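Local coordinates for protein adenylate cyclase (Hippeastrum hybrid cultivar, PDB 6YP4) that acts predominantly as a triphosphatase of the CYTH family rather than as the adenylate cyclase its name suggests, at residues E85-P88 / Q89-Q92; I110-R113 / V114-E117; Y140-V143 / E144-L148. All blocks are in the same frame, centred on the assembly; numbering follows the deposited sequence. Where two conformers were deposited one is given.

The three contacts lie in series along one chain and illustrate three kinds of local motif around a CYTH tunnel: a strand-to-helix cap (contact 1), a helix interior (contact 2) and a hairpin turn (contact 3). Contacts 1 and 2 are neighbours, with centres 18 Å apart and nearest atoms about 6 Å apart. Contact 2 is the closer of the two to the metal site: the side chain of Ile-110 is about 5 Å from that of the magnesium ligand Glu-83, whereas that of Ile-86 is about 9 Å away. Contact 3 stands apart, its centre 29 Å from contact 1 and 33 Å from contact 2. It reaches a bound GTP analogue, one held largely by basic residues of the second subunit.

Contact 1 (E85-P88 / Q89-Q92); sequences EIDP and QIGQ
Gly-91 N reaches back 3.1 Å to Asp-87 O and Gln-92 N 2.9 Å to Pro-88 O, and with these two bonds the chain leaving strand 76-86 enters the regular i to i+4 pattern of helix 88-96. The first bond is nearly straight and lies in the carbonyl plane. Ile-90 N also approaches Asp-87 O, at 2.9 Å, but that bond is bent and weak. With its CG anti to the backbone N (chi1 176°), Asp-87 turns its carboxylate forward over the start of the helix, where OD1 accepts from Gln-89 N at 2.8 Å. The N-H arrives from above the carboxylate plane, 40° out of it.

This is an N-cap, with Asp-87 in the capping position and a proline, which has no N-H to satisfy, opening the first turn. The helix start would tend to stabilise the negative charge of the carboxylate. OD1 of Asp-87 also lies 3.3 Å from Gln-89 CB; the apolar contact is that of Asp-87 CB with the tip of Ile-90, CD1, at 3.8 Å. On the strand side, Ile-86 carries CG1 between its backbone N and carbonyl carbon (chi1 64°), which brings CD1 to 3.9 Å from Gly-91 N. Pro-88 packs on Cys-62 and Asn-59, and Asn-59 OD1 also accepts from Gln-92 NE2.

Contact 2 (I110-R113 / V114-E117); sequences IWRR and VVDE
Arg-113 and Glu-117 run side by side, one turn apart on helix 109-118, and point the same way, at the i to i+4 spacing of an alpha helix. Four backbone bonds underlie it, from Val-114 N to Ile-110 O through to Glu-117 N to Arg-113 O; the last is the most bent. The side chain of Arg-113 can be followed outward. Its CB stays beside the main chain, 3.2 Å from Val-114 N. CG, set anti to the backbone N (chi1 -171°), comes within 3.2 Å of Glu-117 OE1, and CD follows at 3.5 Å from the same oxygen. The chain then bends at chi3, and the guanidinium stands almost perpendicular to the carboxylate, their planes 88° apart. NH1 stops 4.4 Å from OE1, too far for a salt bridge. NH2 instead forms its salt bridge with Asp-82, next in sequence to the magnesium ligand Glu-83.

On another side of the helix, the indole of Trp-111 receives Val-115 CG2 over one face: this methyl sits 4.0 Å from the centroid of the five-membered ring, 24° off its normal, a CH-pi contact. Val-114 meets the six-membered ring with CG1, 3.8 Å from Trp-111 CZ3. Phe-127 adds an edge-to-face contact to the indole. Arg-112 bends back alongside Val-115, and while Asp-122 takes a salt bridge from its NH2, that same nitrogen lies 4.1 Å from Val-115 CG1.

Contact 3 (Y140-V143 / E144-L148); sequences YRWV and EGLIL. With GCP (phosphomethylphosphonic acid guanylate ester), chain B.
Trp-142 and Leu-148 cross at an angle, the leucine laying CD1 over one face of the indole, 3.6 Å above its plane and toward the rim. Val-143 CG2 takes the opposite face, so the ring is held between two methyls, and Phe-25 and Phe-180 meet it edge-to-face. Beside this group Tyr-140 packs CB against Leu-148 CB at 4.2 Å, while Leu-148 O lies at the edge of the tyrosine ring.

The backbone carrying these residues is a beta hairpin of strands 127-141 and 147-155, in which Tyr-140 and Leu-148 form a hydrogen-bonded antiparallel pair. Beyond it Trp-142 N donates almost straight to Leu-146 O, at a short 2.6 Å. The chain reverses in a type I' turn, Glu-144 and Gly-145 both having positive phi, closed by Leu-146 N to Val-143 O at 3.0 Å.

Arg-141 and Ile-147 occupy the other face of the sheet and turn to the nucleotide analogue. Extended to CD and then bent at chi3 (-60°), Arg-141 brings NH2 to 3.3 Å from C8 of the analogue, with N9 at the guanidinium edge; Ile-147 CG2 lies 3.7 Å from N2 of the guanine. Arg-141 NH2 makes a salt bridge with Glu-83 of the second subunit, and a water links NE, 3.0 Å away, to Gly-145 O.

Contact 1 (E85-P88 / Q89-Q92)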
loop_
_atom_site.group_PDB
_atom_site.type_symbol
_atom_site.label_atom_id
_atom_site.label_comp_id
_atom_site.label_asym_id
_atom_site.label_seq_id
_atom_site.Cartn_x
_atom_site.Cartn_y
_atom_site.Cartn_z
ATOM N N GLU A 85 3.940 0.053 -11.313
ATOM C CA GLU A 85 3.066 1.101 -11.811
ATOM C C GLU A 85 3.583 1.616 -13.143
ATOM O O GLU A 85 4.796 1.716 -13.357
ATOM C CB GLU A 85 2.961 2.250 -10.807
ATOM C CG GLU A 85 2.080 1.933 -9.612
ATOM C CD GLU A 85 1.724 3.161 -8.790
ATOM O OE1 GLU A 85 1.012 3.001 -7.775
ATOM O OE2 GLU A 85 2.162 4.282 -9.146
ATOM N N ILE A 86 2.650 1.918 -14.057
ATOM C CA ILE A 86 2.990 2.451 -15.375
ATOM C C ILE A 86 2.114 3.666 -15.681
ATOM O O ILE A 86 1.149 3.964 -14.979
ATOM C CB ILE A 86 2.852 1.392 -16.496
ATOM C CG1 ILE A 86 1.398 0.944 -16.654
ATOM C CG2 ILE A 86 3.744 0.197 -16.233
ATOM C CD1 ILE A 86 1.129 0.242 -17.966
ATOM N N ASP A 87 2.485 4.383 -16.737
ATOM C CA ASP A 87 1.738 5.571 -17.156
ATOM C C ASP A 87 0.354 5.105 -17.643
ATOM O O ASP A 87 0.290 4.286 -18.558
ATOM C CB ASP A 87 2.542 6.285 -18.241
ATOM C CG ASP A 87 1.839 7.492 -18.841
ATOM O OD1 ASP A 87 0.613 7.676 -18.683
ATOM O OD2 ASP A 87 2.558 8.272 -19.486
ATOM N N PRO A 88 -0.741 5.567 -17.025
ATOM C CA PRO A 88 -2.068 5.079 -17.479
ATOM C C PRO A 88 -2.304 5.313 -18.942
ATOM O O PRO A 88 -3.030 4.525 -19.571
ATOM C CB PRO A 88 -3.064 5.879 -16.626
ATOM C CG PRO A 88 -2.240 6.341 -15.415
ATOM C CD PRO A 88 -0.846 6.559 -15.953
ATOM N N GLN A 89 -1.702 6.356 -19.517
ATOM C CA GLN A 89 -1.895 6.583 -20.942
ATOM C C GLN A 89 -1.352 5.414 -21.745
ATOM O O GLN A 89 -1.963 5.005 -22.739
ATOM C CB GLN A 89 -1.243 7.895 -21.378
ATOM C CG GLN A 89 -1.907 9.150 -20.794
ATOM C CD GLN A 89 -3.443 9.080 -20.822
ATOM O OE1 GLN A 89 -4.111 9.377 -19.827
ATOM N NE2 GLN A 89 -4.003 8.718 -21.976
ATOM N N ILE A 90 -0.210 4.854 -21.323
ATOM C CA ILE A 90 0.362 3.713 -22.030
ATOM C C ILE A 90 -0.503 2.476 -21.817
ATOM O O ILE A 90 -0.779 1.731 -22.763
ATOM C CB ILE A 90 1.815 3.457 -21.586
ATOM C CG1 ILE A 90 2.716 4.639 -21.942
ATOM C CG2 ILE A 90 2.362 2.166 -22.219
ATOM C CD1 ILE A 90 4.104 4.551 -21.302
ATOM N N GLY A 91 -0.932 2.232 -20.570
ATOM C CA GLY A 91 -1.877 1.146 -20.316
ATOM C C GLY A 91 -3.085 1.191 -21.231
ATOM O O GLY A 91 -3.537 0.153 -21.732
ATOM N N GLN A 92 -3.624 2.393 -21.471
ATOM C CA GLN A 92 -4.770 2.523 -22.371
ATOM C C GLN A 92 -4.383 2.277 -23.825
ATOM O O GLN A 92 -5.168 1.690 -24.586
ATOM C CB GLN A 92 -5.415 3.901 -22.222
ATOM C CG GLN A 92 -6.153 4.142 -20.880
ATOM C CD GLN A 92 -7.447 3.350 -20.762
ATOM O OE1 GLN A 92 -7.892 2.735 -21.720
ATOM N NE2 GLN A 92 -8.074 3.396 -19.596
#

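Contact 2 (I110-R113 / V114-E117)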
loop_
_atom_site.group_PDB
_atom_site.type_symbol
_atom_site.label_atom_id
_atom_site.label_comp_id
_atom_site.label_asym_id
_atom_site.label_seq_id
_atom_site.Cartn_x
_atom_site.Cartn_y
_atom_site.Cartn_z
ATOM N N ILE A 110 8.521 -6.001 -16.510
ATOM C CA ILE A 110 7.475 -7.021 -16.564
ATOM C C ILE A 110 7.351 -7.581 -17.968
ATOM O O ILE A 110 7.301 -8.800 -18.180
ATOM C CB ILE A 110 6.130 -6.445 -16.082
ATOM C CG1 ILE A 110 6.313 -5.539 -14.863
ATOM C CG2 ILE A 110 5.150 -7.584 -15.770
ATOM C CD1 ILE A 110 6.793 -6.254 -13.641
ATOM N N TRP A 111 7.272 -6.695 -18.967
ATOM C CA TRP A 111 7.276 -7.180 -20.340
ATOM C C TRP A 111 8.544 -7.977 -20.635
ATOM O O TRP A 111 8.492 -9.021 -21.295
ATOM C CB TRP A 111 7.131 -6.019 -21.319
ATOM C CG TRP A 111 7.198 -6.470 -22.731
ATOM C CD1 TRP A 111 8.169 -6.179 -23.654
ATOM C CD2 TRP A 111 6.261 -7.320 -23.388
ATOM N NE1 TRP A 111 7.878 -6.802 -24.852
ATOM C CE2 TRP A 111 6.704 -7.512 -24.709
ATOM C CE3 TRP A 111 5.077 -7.938 -22.989
ATOM C CZ2 TRP A 111 6.006 -8.293 -25.634
ATOM C CZ3 TRP A 111 4.377 -8.711 -23.907
ATOM C CH2 TRP A 111 4.844 -8.883 -25.212
ATOM N N ARG A 112 9.692 -7.512 -20.130
ATOM C CA ARG A 112 10.927 -8.269 -20.315
ATOM C C ARG A 112 10.790 -9.680 -19.753
ATOM O O ARG A 112 11.262 -10.643 -20.366
ATOM C CB ARG A 112 12.104 -7.524 -19.665
ATOM C CG ARG A 112 13.497 -7.878 -20.185
ATOM C CD ARG A 112 13.524 -8.066 -21.712
ATOM N NE ARG A 112 12.989 -6.916 -22.424
ATOM C CZ ARG A 112 12.604 -6.955 -23.699
ATOM N NH1 ARG A 112 12.115 -5.870 -24.293
ATOM N NH2 ARG A 112 12.696 -8.088 -24.393
ATOM N N ARG A 113 10.111 -9.828 -18.610
ATOM C CA ARG A 113 9.964 -11.152 -18.008
ATOM C C ARG A 113 9.021 -12.031 -18.821
ATOM O O ARG A 113 9.252 -13.238 -18.951
ATOM C CB ARG A 113 9.473 -11.032 -16.565
ATOM C CG ARG A 113 9.505 -12.354 -15.795
ATOM C CD ARG A 113 8.993 -12.211 -14.361
ATOM N NE ARG A 113 9.782 -11.270 -13.567
ATOM C CZ ARG A 113 10.504 -11.609 -12.504
ATOM N NH1 ARG A 113 10.542 -12.870 -12.096
ATOM N NH2 ARG A 113 11.189 -10.684 -11.843
ATOM N N VAL A 114 7.954 -11.445 -19.372
ATOM C CA VAL A 114 7.067 -12.189 -20.265
ATOM C C VAL A 114 7.878 -12.817 -21.392
ATOM O O VAL A 114 7.744 -14.009 -21.693
ATOM C CB VAL A 114 5.960 -11.269 -20.816
ATOM C CG1 VAL A 114 5.258 -11.922 -21.988
ATOM C CG2 VAL A 114 4.944 -10.912 -19.727
ATOM N N VAL A 115 8.768 -12.030 -21.994
ATOM C CA VAL A 115 9.548 -12.511 -23.131
ATOM C C VAL A 115 10.555 -13.566 -22.686
ATOM O O VAL A 115 10.629 -14.656 -23.265
ATOM C CB VAL A 115 10.245 -11.333 -23.836
ATOM C CG1 VAL A 115 11.149 -11.841 -24.951
ATOM C CG2 VAL A 115 9.215 -10.332 -24.364
ATOM N N ASP A 116 11.338 -13.259 -21.645
ATOM C CA ASP A 116 12.478 -14.091 -21.261
ATOM C C ASP A 116 12.071 -15.460 -20.729
ATOM O O ASP A 116 12.897 -16.379 -20.739
ATOM C CB ASP A 116 13.329 -13.385 -20.198
ATOM C CG ASP A 116 13.927 -12.073 -20.686
ATOM O OD1 ASP A 116 13.977 -11.851 -21.918
ATOM O OD2 ASP A 116 14.348 -11.261 -19.828
ATOM N N GLU A 117 10.834 -15.615 -20.252
ATOM C CA GLU A 117 10.403 -16.848 -19.615
ATOM C C GLU A 117 9.301 -17.574 -20.372
ATOM O O GLU A 117 8.961 -18.702 -19.997
ATOM C CB GLU A 117 9.926 -16.569 -18.182
ATOM C CG GLU A 117 10.869 -15.685 -17.374
ATOM C CD GLU A 117 10.584 -15.728 -15.880
ATOM O OE1 GLU A 117 9.422 -15.492 -15.478
ATOM O OE2 GLU A 117 11.526 -16.006 -15.108
#

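Contact 3 (Y140-V143 / E144-L148)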
loop_
_atom_site.group_PDB
_atom_site.type_symbol
_atom_site.label_atom_id
_atom_site.label_comp_id
_atom_site.label_asym_id
_atom_site.label_seq_id
_atom_site.Cartn_x
_atom_site.Cartn_y
_atom_site.Cartn_z
ATOM N N TYR A 140 -8.194 -1.466 4.957
ATOM C CA TYR A 140 -8.223 -1.255 6.399
ATOM C C TYR A 140 -6.856 -1.577 6.983
ATOM O O TYR A 140 -6.236 -2.576 6.604
ATOM C CB TYR A 140 -9.303 -2.148 7.071
ATOM C CG TYR A 140 -10.674 -1.954 6.469
ATOM C CD1 TYR A 140 -11.084 -2.679 5.353
ATOM C CD2 TYR A 140 -11.540 -0.997 6.988
ATOM C CE1 TYR A 140 -12.330 -2.469 4.791
ATOM C CE2 TYR A 140 -12.772 -0.769 6.431
ATOM C CZ TYR A 140 -13.172 -1.522 5.347
ATOM O OH TYR A 140 -14.398 -1.272 4.799
ATOM N N ARG A 141 -6.389 -0.736 7.912
ATOM C CA ARG A 141 -5.236 -1.058 8.753
ATOM C C ARG A 141 -5.757 -1.567 10.097
ATOM O O ARG A 141 -6.359 -0.806 10.865
ATOM C CB ARG A 141 -4.321 0.152 8.938
ATOM C CG ARG A 141 -3.160 -0.141 9.856
ATOM C CD ARG A 141 -2.117 1.002 9.879
ATOM N NE ARG A 141 -1.527 1.266 8.570
ATOM C CZ ARG A 141 -1.823 2.330 7.828
ATOM N NH1 ARG A 141 -2.689 3.221 8.280
ATOM N NH2 ARG A 141 -1.256 2.510 6.644
ATOM N N TRP A 142 -5.521 -2.854 10.382
ATOM C CA TRP A 142 -6.109 -3.579 11.503
ATOM C C TRP A 142 -5.053 -3.792 12.604
ATOM O O TRP A 142 -4.037 -3.076 12.647
ATOM C CB TRP A 142 -6.712 -4.886 10.963
ATOM C CG TRP A 142 -7.597 -5.574 11.937
ATOM C CD1 TRP A 142 -8.502 -4.987 12.764
ATOM C CD2 TRP A 142 -7.636 -6.978 12.228
ATOM N NE1 TRP A 142 -9.115 -5.937 13.540
ATOM C CE2 TRP A 142 -8.599 -7.167 13.232
ATOM C CE3 TRP A 142 -6.956 -8.094 11.727
ATOM C CZ2 TRP A 142 -8.909 -8.431 13.749
ATOM C CZ3 TRP A 142 -7.259 -9.350 12.251
ATOM C CH2 TRP A 142 -8.226 -9.502 13.248
ATOM N N VAL A 143 -5.291 -4.770 13.496
ATOM C CA VAL A 143 -4.346 -5.033 14.583
ATOM C C VAL A 143 -2.951 -5.356 14.024
ATOM O O VAL A 143 -2.799 -5.943 12.944
ATOM C CB VAL A 143 -4.839 -6.157 15.516
ATOM C CG1 VAL A 143 -6.268 -5.891 15.984
ATOM C CG2 VAL A 143 -4.738 -7.520 14.847
ATOM N N GLU A 144 -1.926 -4.922 14.762
ATOM C CA GLU A 144 -0.516 -5.093 14.397
ATOM C C GLU A 144 -0.189 -4.521 13.024
ATOM O O GLU A 144 0.757 -4.972 12.365
ATOM C CB GLU A 144 -0.079 -6.559 14.480
ATOM C CG GLU A 144 -0.459 -7.204 15.794
ATOM C CD GLU A 144 0.058 -8.624 15.944
ATOM O OE1 GLU A 144 -0.639 -9.433 16.600
ATOM O OE2 GLU A 144 1.163 -8.908 15.444
ATOM N N GLY A 145 -0.937 -3.504 12.594
ATOM C CA GLY A 145 -0.705 -2.898 11.299
ATOM C C GLY A 145 -1.079 -3.762 10.114
ATOM O O GLY A 145 -0.818 -3.364 8.973
ATOM N N LEU A 146 -1.659 -4.937 10.345
ATOM C CA LEU A 146 -2.123 -5.773 9.244
ATOM C C LEU A 146 -3.107 -5.007 8.371
ATOM O O LEU A 146 -3.951 -4.255 8.869
ATOM C CB LEU A 146 -2.794 -7.038 9.792
ATOM C CG LEU A 146 -1.908 -7.997 10.601
ATOM C CD1 LEU A 146 -2.749 -9.008 11.394
ATOM C CD2 LEU A 146 -0.911 -8.700 9.675
ATOM N N ILE A 147 -2.990 -5.207 7.059
ATOM C CA ILE A 147 -3.803 -4.529 6.056
ATOM C C ILE A 147 -4.843 -5.523 5.560
ATOM O O ILE A 147 -4.486 -6.573 5.013
ATOM C CB ILE A 147 -2.944 -4.011 4.889
ATOM C CG1 ILE A 147 -1.920 -2.961 5.374
ATOM C CG2 ILE A 147 -3.818 -3.519 3.755
ATOM C CD1 ILE A 147 -2.564 -1.674 5.804
ATOM N N LEU A 148 -6.117 -5.193 5.749
ATOM C CA LEU A 148 -7.231 -5.996 5.240
ATOM C C LEU A 148 -7.827 -5.340 4.005
ATOM O O LEU A 148 -8.018 -4.119 3.972
ATOM C CB LEU A 148 -8.321 -6.152 6.298
ATOM C CG LEU A 148 -7.950 -6.688 7.684
ATOM C CD1 LEU A 148 -9.162 -6.619 8.591
ATOM C CD2 LEU A 148 -7.381 -8.103 7.640
HETATM P PG GCP B . 7.821 7.375 8.371
HETATM O O1G GCP B . 9.134 6.766 8.762
HETATM O O2G GCP B . 8.005 8.337 7.219
HETATM O O3G GCP B . 7.224 8.092 9.557
HETATM C C3B GCP B . 6.709 6.025 7.844
HETATM P PB GCP B . 5.054 6.755 7.436
HETATM O O1B GCP B . 4.655 7.839 8.395
HETATM O O2B GCP B . 5.015 7.229 6.004
HETATM O O3A GCP B . 3.992 5.512 7.603
HETATM P PA GCP B . 2.466 5.672 7.012
HETATM O O1A GCP B . 1.533 5.090 8.059
HETATM O O2A GCP B . 2.193 7.152 6.841
HETATM O "O5'" GCP B . 2.339 4.897 5.518
HETATM C "C5'" GCP B . 3.393 4.038 5.103
HETATM C "C4'" GCP B . 3.488 2.749 6.025
HETATM O "O4'" GCP B . 2.112 2.075 6.319
HETATM C "C3'" GCP B . 4.174 1.856 5.422
HETATM O "O3'" GCP B . 5.090 1.224 6.351
HETATM C "C2'" GCP B . 3.095 0.776 4.728
HETATM O "O2'" GCP B . 3.553 -0.624 4.825
HETATM C "C1'" GCP B . 1.941 0.943 5.250
HETATM N N9 GCP B . 0.950 1.360 4.180
HETATM C C8 GCP B . 0.670 2.654 3.979
HETATM N N7 GCP B . -0.230 2.756 2.984
HETATM C C5 GCP B . -0.509 1.512 2.563
HETATM C C6 GCP B . -1.362 1.031 1.572
HETATM O O6 GCP B . -2.005 1.789 0.923
HETATM N N1 GCP B . -1.457 -0.280 1.351
HETATM C C2 GCP B . -0.719 -1.148 2.096
HETATM N N2 GCP B . -0.905 -2.559 1.765
HETATM N N3 GCP B . 0.115 -0.680 3.064
HETATM C C4 GCP B . 0.218 0.650 3.296
HETATM O O HOH W 1 0.353 -0.977 8.117
#